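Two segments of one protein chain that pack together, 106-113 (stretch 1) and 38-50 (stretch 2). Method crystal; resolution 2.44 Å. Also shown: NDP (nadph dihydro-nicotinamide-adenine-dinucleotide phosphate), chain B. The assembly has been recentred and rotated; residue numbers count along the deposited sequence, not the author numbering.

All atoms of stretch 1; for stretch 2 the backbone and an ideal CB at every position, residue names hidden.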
ATOM      1  N   CYS A 106      -7.770 -11.420   4.193  1.00 17.14           N
ATOM      2  CA  CYS A 106      -9.183 -11.679   4.480  1.00 17.51           C
ATOM      3  C   CYS A 106     -10.171 -10.534   4.229  1.00 16.03           C
ATOM      4  O   CYS A 106     -11.347 -10.678   4.544  1.00 16.80           O
ATOM      5  CB  CYS A 106      -9.293 -12.060   5.956  1.00 18.78           C
ATOM      6  SG  CYS A 106      -8.800 -10.692   7.061  1.00 19.99           S
ATOM      7  N   CYS A 107      -9.725  -9.416   3.665  1.00 14.33           N
ATOM      8  CA  CYS A 107     -10.540  -8.204   3.648  1.00 13.41           C
ATOM      9  C   CYS A 107     -11.497  -8.062   2.452  1.00 13.20           C
ATOM     10  O   CYS A 107     -12.437  -7.266   2.523  1.00 13.06           O
ATOM     11  CB  CYS A 107      -9.650  -6.969   3.758  1.00 12.78           C
ATOM     12  SG  CYS A 107      -8.866  -6.751   5.363  1.00 12.95           S
ATOM     13  N   TYR A 108     -11.270  -8.802   1.362  1.00 12.98           N
ATOM     14  CA  TYR A 108     -12.255  -8.869   0.272  1.00 13.11           C
ATOM     15  C   TYR A 108     -13.446  -9.677   0.794  1.00 14.22           C
ATOM     16  O   TYR A 108     -13.639 -10.833   0.401  1.00 14.97           O
ATOM     17  CB  TYR A 108     -11.709  -9.578  -0.974  1.00 13.05           C
ATOM     18  CG  TYR A 108     -10.514  -8.977  -1.694  1.00 11.48           C
ATOM     19  CD1 TYR A 108      -9.753  -7.939  -1.152  1.00  9.87           C
ATOM     20  CD2 TYR A 108     -10.114  -9.505  -2.920  1.00 10.63           C
ATOM     21  CE1 TYR A 108      -8.647  -7.433  -1.836  1.00  8.62           C
ATOM     22  CE2 TYR A 108      -9.018  -9.009  -3.602  1.00  9.54           C
ATOM     23  CZ  TYR A 108      -8.286  -7.979  -3.059  1.00  8.66           C
ATOM     24  OH  TYR A 108      -7.193  -7.511  -3.753  1.00  7.62           O
ATOM     25  N   ALA A 109     -14.233  -9.074   1.684  1.00 14.42           N
ATOM     26  CA  ALA A 109     -15.273  -9.806   2.416  1.00 15.73           C
ATOM     27  C   ALA A 109     -16.166  -8.866   3.220  1.00 16.23           C
ATOM     28  O   ALA A 109     -15.815  -7.720   3.471  1.00 16.16           O
ATOM     29  CB  ALA A 109     -14.640 -10.832   3.331  1.00 15.73           C
ATOM     30  N   GLU A 110     -17.324  -9.361   3.620  1.00 17.86           N
ATOM     31  CA  GLU A 110     -18.312  -8.559   4.334  1.00 18.70           C
ATOM     32  C   GLU A 110     -17.983  -8.387   5.822  1.00 18.56           C
ATOM     33  O   GLU A 110     -18.448  -7.439   6.453  1.00 18.87           O
ATOM     34  CB  GLU A 110     -19.695  -9.195   4.176  1.00 20.84           C
ATOM     35  CG  GLU A 110     -20.229  -9.162   2.747  1.00 22.01           C
ATOM     36  CD  GLU A 110     -21.615  -9.776   2.617  1.00 25.41           C
ATOM     37  OE1 GLU A 110     -21.906 -10.784   3.301  1.00 26.37           O
ATOM     38  OE2 GLU A 110     -22.416  -9.254   1.816  1.00 28.80           O
ATOM     39  N   TYR A 111     -17.205  -9.313   6.381  1.00 18.35           N
ATOM     40  CA  TYR A 111     -16.785  -9.248   7.783  1.00 18.67           C
ATOM     41  C   TYR A 111     -15.317  -9.627   7.923  1.00 17.88           C
ATOM     42  O   TYR A 111     -14.834 -10.538   7.241  1.00 17.89           O
ATOM     43  CB  TYR A 111     -17.628 -10.181   8.660  1.00 20.27           C
ATOM     44  CG  TYR A 111     -19.092  -9.824   8.691  1.00 21.73           C
ATOM     45  CD1 TYR A 111     -19.603  -8.978   9.674  1.00 22.73           C
ATOM     46  CD2 TYR A 111     -19.969 -10.318   7.730  1.00 22.28           C
ATOM     47  CE1 TYR A 111     -20.953  -8.637   9.698  1.00 24.00           C
ATOM     48  CE2 TYR A 111     -21.312  -9.984   7.742  1.00 23.78           C
ATOM     49  CZ  TYR A 111     -21.802  -9.145   8.728  1.00 24.72           C
ATOM     50  OH  TYR A 111     -23.139  -8.816   8.744  1.00 26.83           O
ATOM     51  N   VAL A 112     -14.613  -8.928   8.808  1.00 17.55           N
ATOM     52  CA  VAL A 112     -13.242  -9.288   9.156  1.00 17.23           C
ATOM     53  C   VAL A 112     -13.056  -9.336  10.667  1.00 18.47           C
ATOM     54  O   VAL A 112     -13.794  -8.703  11.421  1.00 18.64           O
ATOM     55  CB  VAL A 112     -12.207  -8.318   8.549  1.00 15.68           C
ATOM     56  CG1 VAL A 112     -12.302  -8.327   7.038  1.00 14.99           C
ATOM     57  CG2 VAL A 112     -12.385  -6.902   9.099  1.00 15.91           C
ATOM     58  N   CYS A 113     -12.068 -10.118  11.086  1.00 19.29           N
ATOM     59  CA  CYS A 113     -11.631 -10.163  12.473  1.00 21.02           C
ATOM     60  C   CYS A 113     -10.395  -9.283  12.582  1.00 20.41           C
ATOM     61  O   CYS A 113      -9.523  -9.334  11.717  1.00 19.50           O
ATOM     62  CB  CYS A 113     -11.309 -11.603  12.882  1.00 22.50           C
ATOM     63  SG  CYS A 113     -10.465 -11.785  14.459  1.00 25.75           S
ATOM     64  N   UNK A  38     -15.792  -7.034  12.621  1.00 20.86           N
ATOM     65  CA  UNK A  38     -16.076  -5.779  11.932  1.00 19.78           C
ATOM     66  C   UNK A  38     -16.968  -6.019  10.714  1.00 19.62           C
ATOM     67  O   UNK A  38     -16.660  -6.867   9.886  1.00 19.01           O
ATOM     68  CB  UNK A  38     -14.774  -5.096  11.509  1.00 19.78           C
ATOM     69  N   UNK A  39     -18.062  -5.266  10.597  1.00 20.37           N
ATOM     70  CA  UNK A  39     -18.829  -5.218   9.352  1.00 20.17           C
ATOM     71  C   UNK A  39     -18.082  -4.309   8.374  1.00 18.30           C
ATOM     72  O   UNK A  39     -17.942  -3.110   8.631  1.00 18.38           O
ATOM     73  CB  UNK A  39     -20.255  -4.719   9.593  1.00 20.17           C
ATOM     74  N   UNK A  40     -17.607  -4.873   7.263  1.00 16.58           N
ATOM     75  CA  UNK A  40     -16.770  -4.135   6.314  1.00 14.82           C
ATOM     76  C   UNK A  40     -17.586  -3.221   5.398  1.00 14.97           C
ATOM     77  O   UNK A  40     -18.533  -3.654   4.754  1.00 15.50           O
ATOM     78  CB  UNK A  40     -15.958  -5.116   5.466  1.00 14.82           C
ATOM     79  N   UNK A  41     -17.196  -1.952   5.346  1.00 14.70           N
ATOM     80  CA  UNK A  41     -17.792  -0.980   4.431  1.00 15.34           C
ATOM     81  C   UNK A  41     -16.942  -0.819   3.174  1.00 14.29           C
ATOM     82  O   UNK A  41     -17.482  -0.671   2.076  1.00 14.89           O
ATOM     83  CB  UNK A  41     -17.964   0.372   5.127  1.00 15.34           C
ATOM     84  N   UNK A  42     -15.621  -0.871   3.330  1.00 13.05           N
ATOM     85  CA  UNK A  42     -14.706  -0.720   2.202  1.00 12.20           C
ATOM     86  C   UNK A  42     -13.406  -1.500   2.419  1.00 11.26           C
ATOM     87  O   UNK A  42     -12.976  -1.706   3.558  1.00 11.31           O
ATOM     88  CB  UNK A  42     -14.395   0.761   1.974  1.00 12.20           C
ATOM     89  N   UNK A  43     -12.789  -1.928   1.317  1.00 10.76           N
ATOM     90  CA  UNK A  43     -11.521  -2.662   1.352  1.00 10.22           C
ATOM     91  C   UNK A  43     -10.712  -2.373   0.086  1.00 10.11           C
ATOM     92  O   UNK A  43     -11.213  -2.545  -1.024  1.00 10.77           O
ATOM     93  CB  UNK A  43     -11.770  -4.165   1.495  1.00 10.22           C
ATOM     94  N   UNK A  44      -9.466  -1.934   0.248  1.00  9.86           N
ATOM     95  CA  UNK A  44      -8.664  -1.529  -0.899  1.00  9.63           C
ATOM     96  C   UNK A  44      -7.759  -2.640  -1.374  1.00  8.98           C
ATOM     97  O   UNK A  44      -7.415  -3.550  -0.617  1.00  9.05           O
ATOM     98  CB  UNK A  44      -7.829  -0.294  -0.555  1.00  9.63           C
ATOM     99  N   UNK A  45      -7.384  -2.549  -2.644  1.00  9.06           N
ATOM    100  CA  UNK A  45      -6.484  -3.508  -3.279  1.00  8.72           C
ATOM    101  C   UNK A  45      -5.043  -3.022  -3.218  1.00  8.51           C
ATOM    102  O   UNK A  45      -4.769  -1.834  -3.362  1.00  8.72           O
ATOM    103  CB  UNK A  45      -6.897  -3.750  -4.732  1.00  8.72           C
ATOM    104  N   UNK A  46      -4.130  -3.962  -3.015  1.00  8.50           N
ATOM    105  CA  UNK A  46      -2.698  -3.705  -3.099  1.00  8.90           C
ATOM    106  C   UNK A  46      -2.049  -4.780  -3.968  1.00  9.09           C
ATOM    107  O   UNK A  46      -2.562  -5.890  -4.047  1.00  9.30           O
ATOM    108  CB  UNK A  46      -2.064  -3.672  -1.707  1.00  8.90           C
ATOM    109  N   UNK A  47      -0.917  -4.463  -4.614  1.00  9.39           N
ATOM    110  CA  UNK A  47      -0.204  -5.459  -5.417  1.00  9.81           C
ATOM    111  C   UNK A  47       0.125  -6.783  -4.701  1.00 10.29           C
ATOM    112  O   UNK A  47       0.088  -7.856  -5.327  1.00 10.71           O
ATOM    113  CB  UNK A  47       1.101  -4.837  -5.918  1.00  9.81           C
ATOM    114  N   UNK A  48       0.445  -6.706  -3.410  1.00 10.15           N
ATOM    115  CA  UNK A  48       0.656  -7.900  -2.590  1.00 10.85           C
ATOM    116  C   UNK A  48      -0.504  -8.897  -2.761  1.00 10.24           C
ATOM    117  O   UNK A  48      -0.284 -10.109  -2.720  1.00 11.44           O
ATOM    118  CB  UNK A  48       0.806  -7.510  -1.118  1.00 10.85           C
ATOM    119  N   UNK A  49      -1.716  -8.386  -2.971  1.00  9.01           N
ATOM    120  CA  UNK A  49      -2.887  -9.231  -3.232  1.00  9.04           C
ATOM    121  C   UNK A  49      -2.706 -10.137  -4.465  1.00  9.50           C
ATOM    122  O   UNK A  49      -2.970 -11.337  -4.383  1.00 10.02           O
ATOM    123  CB  UNK A  49      -4.123  -8.350  -3.422  1.00  9.04           C
ATOM    124  N   UNK A  50      -2.254  -9.580  -5.593  1.00  9.39           N
ATOM    125  CA  UNK A  50      -2.106 -10.385  -6.821  1.00 10.39           C
ATOM    126  C   UNK A  50      -0.856 -11.271  -6.827  1.00 11.52           C
ATOM    127  O   UNK A  50      -0.857 -12.338  -7.435  1.00 12.39           O
ATOM    128  CB  UNK A  50      -2.066  -9.459  -8.038  1.00 10.39           C
TER
HETATM  129  PA  NDP B 500       0.960   0.243  -7.860  1.00  9.67           P
HETATM  130  O1A NDP B 500       0.423  -0.892  -8.634  1.00  9.38           O
HETATM  131  O2A NDP B 500      -0.121   1.078  -7.302  1.00  9.30           O
HETATM  132  O5B NDP B 500       1.895   1.159  -8.793  1.00 10.56           O
HETATM  133  C5B NDP B 500       1.495   1.412 -10.126  1.00 11.36           C
HETATM  134  C4B NDP B 500       2.351   2.520 -10.720  1.00 10.76           C
HETATM  135  O4B NDP B 500       3.610   1.994 -11.083  1.00 10.87           O
HETATM  136  C3B NDP B 500       1.774   3.147 -11.983  1.00 11.55           C
HETATM  137  O3B NDP B 500       1.303   4.446 -11.695  1.00 10.96           O
HETATM  138  C2B NDP B 500       2.924   3.164 -12.985  1.00 11.52           C
HETATM  139  O2B NDP B 500       3.128   4.433 -13.566  1.00 11.55           O
HETATM  140  C1B NDP B 500       4.123   2.771 -12.140  1.00 10.36           C
HETATM  141  N9A NDP B 500       5.149   1.992 -12.852  1.00 10.61           N
HETATM  142  C8A NDP B 500       5.006   0.741 -13.400  1.00 12.21           C
HETATM  143  N7A NDP B 500       6.187   0.370 -13.935  1.00 12.42           N
HETATM  144  C5A NDP B 500       7.079   1.362 -13.738  1.00 10.47           C
HETATM  145  C6A NDP B 500       8.415   1.488 -14.092  1.00  9.73           C
HETATM  146  N6A NDP B 500       9.015   0.507 -14.747  1.00 10.57           N
HETATM  147  N1A NDP B 500       9.101   2.635 -13.763  1.00  8.93           N
HETATM  148  C2A NDP B 500       8.451   3.650 -13.076  1.00  8.24           C
HETATM  149  N3A NDP B 500       7.121   3.523 -12.716  1.00  8.14           N
HETATM  150  C4A NDP B 500       6.444   2.390 -13.050  1.00  9.65           C
HETATM  151  O3  NDP B 500       1.955  -0.279  -6.705  1.00 10.58           O
HETATM  152  PN  NDP B 500       2.086   0.299  -5.203  1.00 10.39           P
HETATM  153  O1N NDP B 500       0.906  -0.124  -4.419  1.00 11.69           O
HETATM  154  O2N NDP B 500       2.477   1.716  -5.189  1.00 10.06           O
HETATM  155  O5D NDP B 500       3.340  -0.573  -4.700  1.00 11.43           O
HETATM  156  C5D NDP B 500       4.570  -0.581  -5.399  1.00 10.81           C
HETATM  157  C4D NDP B 500       5.407  -1.776  -4.954  1.00 10.98           C
HETATM  158  O4D NDP B 500       5.692  -1.684  -3.571  1.00 10.77           O
HETATM  159  C3D NDP B 500       4.672  -3.088  -5.182  1.00 11.92           C
HETATM  160  O3D NDP B 500       5.552  -4.025  -5.759  1.00 12.00           O
HETATM  161  C2D NDP B 500       4.223  -3.510  -3.799  1.00 12.48           C
HETATM  162  O2D NDP B 500       4.115  -4.915  -3.664  1.00 13.55           O
HETATM  163  C1D NDP B 500       5.306  -2.882  -2.915  1.00 11.98           C
HETATM  164  N1N NDP B 500       4.894  -2.589  -1.523  1.00 11.57           N
HETATM  165  C2N NDP B 500       5.706  -3.036  -0.510  1.00 12.08           C
HETATM  166  C3N NDP B 500       5.380  -2.863   0.833  1.00 12.08           C
HETATM  167  C7N NDP B 500       6.280  -3.357   1.928  1.00 12.38           C
HETATM  168  O7N NDP B 500       5.882  -3.162   3.269  1.00 13.05           O
HETATM  169  N7N NDP B 500       7.420  -3.973   1.620  1.00 10.79           N
HETATM  170  C4N NDP B 500       4.091  -2.166   1.166  1.00 12.70           C
HETATM  171  C5N NDP B 500       3.257  -1.693   0.018  1.00 12.66           C
HETATM  172  C6N NDP B 500       3.710  -1.929  -1.277  1.00 12.52           C
HETATM  173  P2B NDP B 500       2.770   4.712 -15.112  1.00 14.31           P
HETATM  174  O1X NDP B 500       2.816   6.201 -15.344  1.00 14.81           O
HETATM  175  O2X NDP B 500       1.379   4.212 -15.420  1.00 16.49           O
HETATM  176  O3X NDP B 500       3.751   4.046 -16.037  1.00 14.93           O

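Position 38 lies in a strand antiparallel to 111-113, and its backbone alone fixes the register: its N donates to Val112 O at 2.9 Å, and Val112 N donates to its O at 3.1 Å. Its CB shares a face of the sheet with the Val112 side chain, so an apolar, preferably beta-branched residue would suit. The residue is Ile38, whose CB lies 3.8 Å from Val112 CG2 while the end of its side chain leads away.

At position 39 the CB emerges on the other face, beside Tyr111. The ring approaches this CB, so a long aliphatic stem, a valine or a threonine would all be reasonable. Lys39 is found; its CB lies 4.0 Å from Tyr111 CE1, and its end leads away from stretch 1.

Position 40 points toward stretch 1. Its N donates to Glu110 O at 2.8 Å, and its ideal CB is 3.3 Å from Ala109 O, a tight approach near the apolar Val112 side chain. A compact aliphatic residue is favoured. Val40 fits, placing CG2 3.7 Å from Val112 CG1.

The chain turns a corner at 41, where CB points away and meets nothing of stretch 1. Many residues would serve; His41 is present. Position 42 also points away, leaving its choice open, and holds Ala42.

Position 43 turns back toward stretch 1, with its ideal CB 3.3 Å from Cys107 O. This close approach favours a small residue, alanine, serine or glycine. Ala43 supplies a methyl, its CB 4.2 Å from Cys107 CB.

Position 44 points away and is little constrained by stretch 1; it is Ser44, whose O lies at the edge of the Tyr108 ring.

At 45 the CB points sideways, 3.9 Å from Tyr108 OH. An aliphatic side chain could pack beside the ring, although a polar one could address the hydroxyl. Leu45 makes an apolar contact, its CG 4.0 Å from Tyr108 CZ.

Positions 46, 47 and 48 make no contact with stretch 1, which sets no preference there; the phi of -53° at 47 would accommodate proline. They are Asn46, Pro47, whose CD lies 3.3 Å from NDP O1N, and Ile48.

Position 49, helical, points toward Tyr108 OH, 3.2 Å from its ideal CB. A short acceptor such as aspartate or asparagine, or a serine, would suit. Asp49 OD2 accepts a short 2.5 Å hydrogen bond from Tyr108 OH and another from Asn46 N at 2.9 Å, so one carboxylate oxygen serves both stretches.

Position 50 points sideways, out of contact, where many side chains would do; it is Tyr50.

Stretch 2, residues 38-50: IKVHAASLNPIDY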
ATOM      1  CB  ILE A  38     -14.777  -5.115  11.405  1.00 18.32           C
ATOM      2  CG1 ILE A  38     -13.717  -4.984  12.509  1.00 18.64           C
ATOM      3  CG2 ILE A  38     -15.086  -3.744  10.811  1.00 17.35           C
ATOM      4  CD1 ILE A  38     -14.121  -4.087  13.648  1.00 20.00           C
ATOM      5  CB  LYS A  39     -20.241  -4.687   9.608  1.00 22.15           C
ATOM      6  CG  LYS A  39     -21.115  -4.573   8.359  1.00 23.62           C
ATOM      7  CD  LYS A  39     -22.334  -3.665   8.578  1.00 26.47           C
ATOM      8  CE  LYS A  39     -23.459  -4.369   9.303  1.00 29.57           C
ATOM      9  NZ  LYS A  39     -24.760  -3.641   9.154  1.00 32.29           N
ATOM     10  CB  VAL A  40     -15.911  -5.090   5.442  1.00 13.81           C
ATOM     11  CG1 VAL A  40     -15.084  -4.304   4.417  1.00 11.89           C
ATOM     12  CG2 VAL A  40     -14.994  -5.931   6.322  1.00 13.96           C
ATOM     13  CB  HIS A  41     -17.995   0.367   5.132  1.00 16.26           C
ATOM     14  CG  HIS A  41     -19.205   0.404   6.014  1.00 18.25           C
ATOM     15  ND1 HIS A  41     -20.267   1.253   5.786  1.00 20.46           N
ATOM     16  CD2 HIS A  41     -19.537  -0.326   7.106  1.00 18.69           C
ATOM     17  CE1 HIS A  41     -21.192   1.057   6.710  1.00 22.25           C
ATOM     18  NE2 HIS A  41     -20.775   0.102   7.522  1.00 21.01           N
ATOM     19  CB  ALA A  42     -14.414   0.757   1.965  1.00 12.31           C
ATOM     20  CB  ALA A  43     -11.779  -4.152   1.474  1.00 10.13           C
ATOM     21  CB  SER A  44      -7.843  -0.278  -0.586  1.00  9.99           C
ATOM     22  OG  SER A  44      -6.860  -0.518   0.401  1.00 10.51           O
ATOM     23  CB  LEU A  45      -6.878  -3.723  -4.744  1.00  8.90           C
ATOM     24  CG  LEU A  45      -8.204  -4.437  -4.988  1.00  8.96           C
ATOM     25  CD1 LEU A  45      -9.369  -3.475  -4.806  1.00 10.01           C
ATOM     26  CD2 LEU A  45      -8.223  -5.062  -6.384  1.00  8.95           C
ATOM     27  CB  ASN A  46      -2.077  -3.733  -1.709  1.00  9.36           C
ATOM     28  CG  ASN A  46      -2.626  -2.654  -0.811  1.00  9.92           C
ATOM     29  OD1 ASN A  46      -3.610  -2.868  -0.096  1.00 10.03           O
ATOM     30  ND2 ASN A  46      -2.010  -1.474  -0.859  1.00 10.20           N
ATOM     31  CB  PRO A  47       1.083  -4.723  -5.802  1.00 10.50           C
ATOM     32  CG  PRO A  47       0.668  -3.285  -5.868  1.00 10.03           C
ATOM     33  CD  PRO A  47      -0.327  -3.115  -4.763  1.00  9.64           C
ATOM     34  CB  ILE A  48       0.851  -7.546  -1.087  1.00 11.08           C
ATOM     35  CG1 ILE A  48       1.338  -8.760  -0.289  1.00 13.33           C
ATOM     36  CG2 ILE A  48      -0.427  -7.019  -0.480  1.00 10.52           C
ATOM     37  CD1 ILE A  48       2.826  -8.933  -0.291  1.00 15.48           C
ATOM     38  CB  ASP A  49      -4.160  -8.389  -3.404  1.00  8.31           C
ATOM     39  CG  ASP A  49      -4.449  -7.483  -2.213  1.00  8.38           C
ATOM     40  OD1 ASP A  49      -3.841  -7.674  -1.137  1.00 10.00           O
ATOM     41  OD2 ASP A  49      -5.296  -6.570  -2.357  1.00  7.62           O
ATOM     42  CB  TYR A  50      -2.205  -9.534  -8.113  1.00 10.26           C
ATOM     43  CG  TYR A  50      -1.047  -8.605  -8.438  1.00 10.42           C
ATOM     44  CD1 TYR A  50       0.203  -9.095  -8.817  1.00 12.28           C
ATOM     45  CD2 TYR A  50      -1.228  -7.228  -8.437  1.00 10.71           C
ATOM     46  CE1 TYR A  50       1.256  -8.226  -9.135  1.00 12.68           C
ATOM     47  CE2 TYR A  50      -0.188  -6.358  -8.751  1.00 11.12           C
ATOM     48  CZ  TYR A  50       1.047  -6.856  -9.097  1.00 12.31           C
ATOM     49  OH  TYR A  50       2.062  -5.970  -9.412  1.00 13.58           O
TER
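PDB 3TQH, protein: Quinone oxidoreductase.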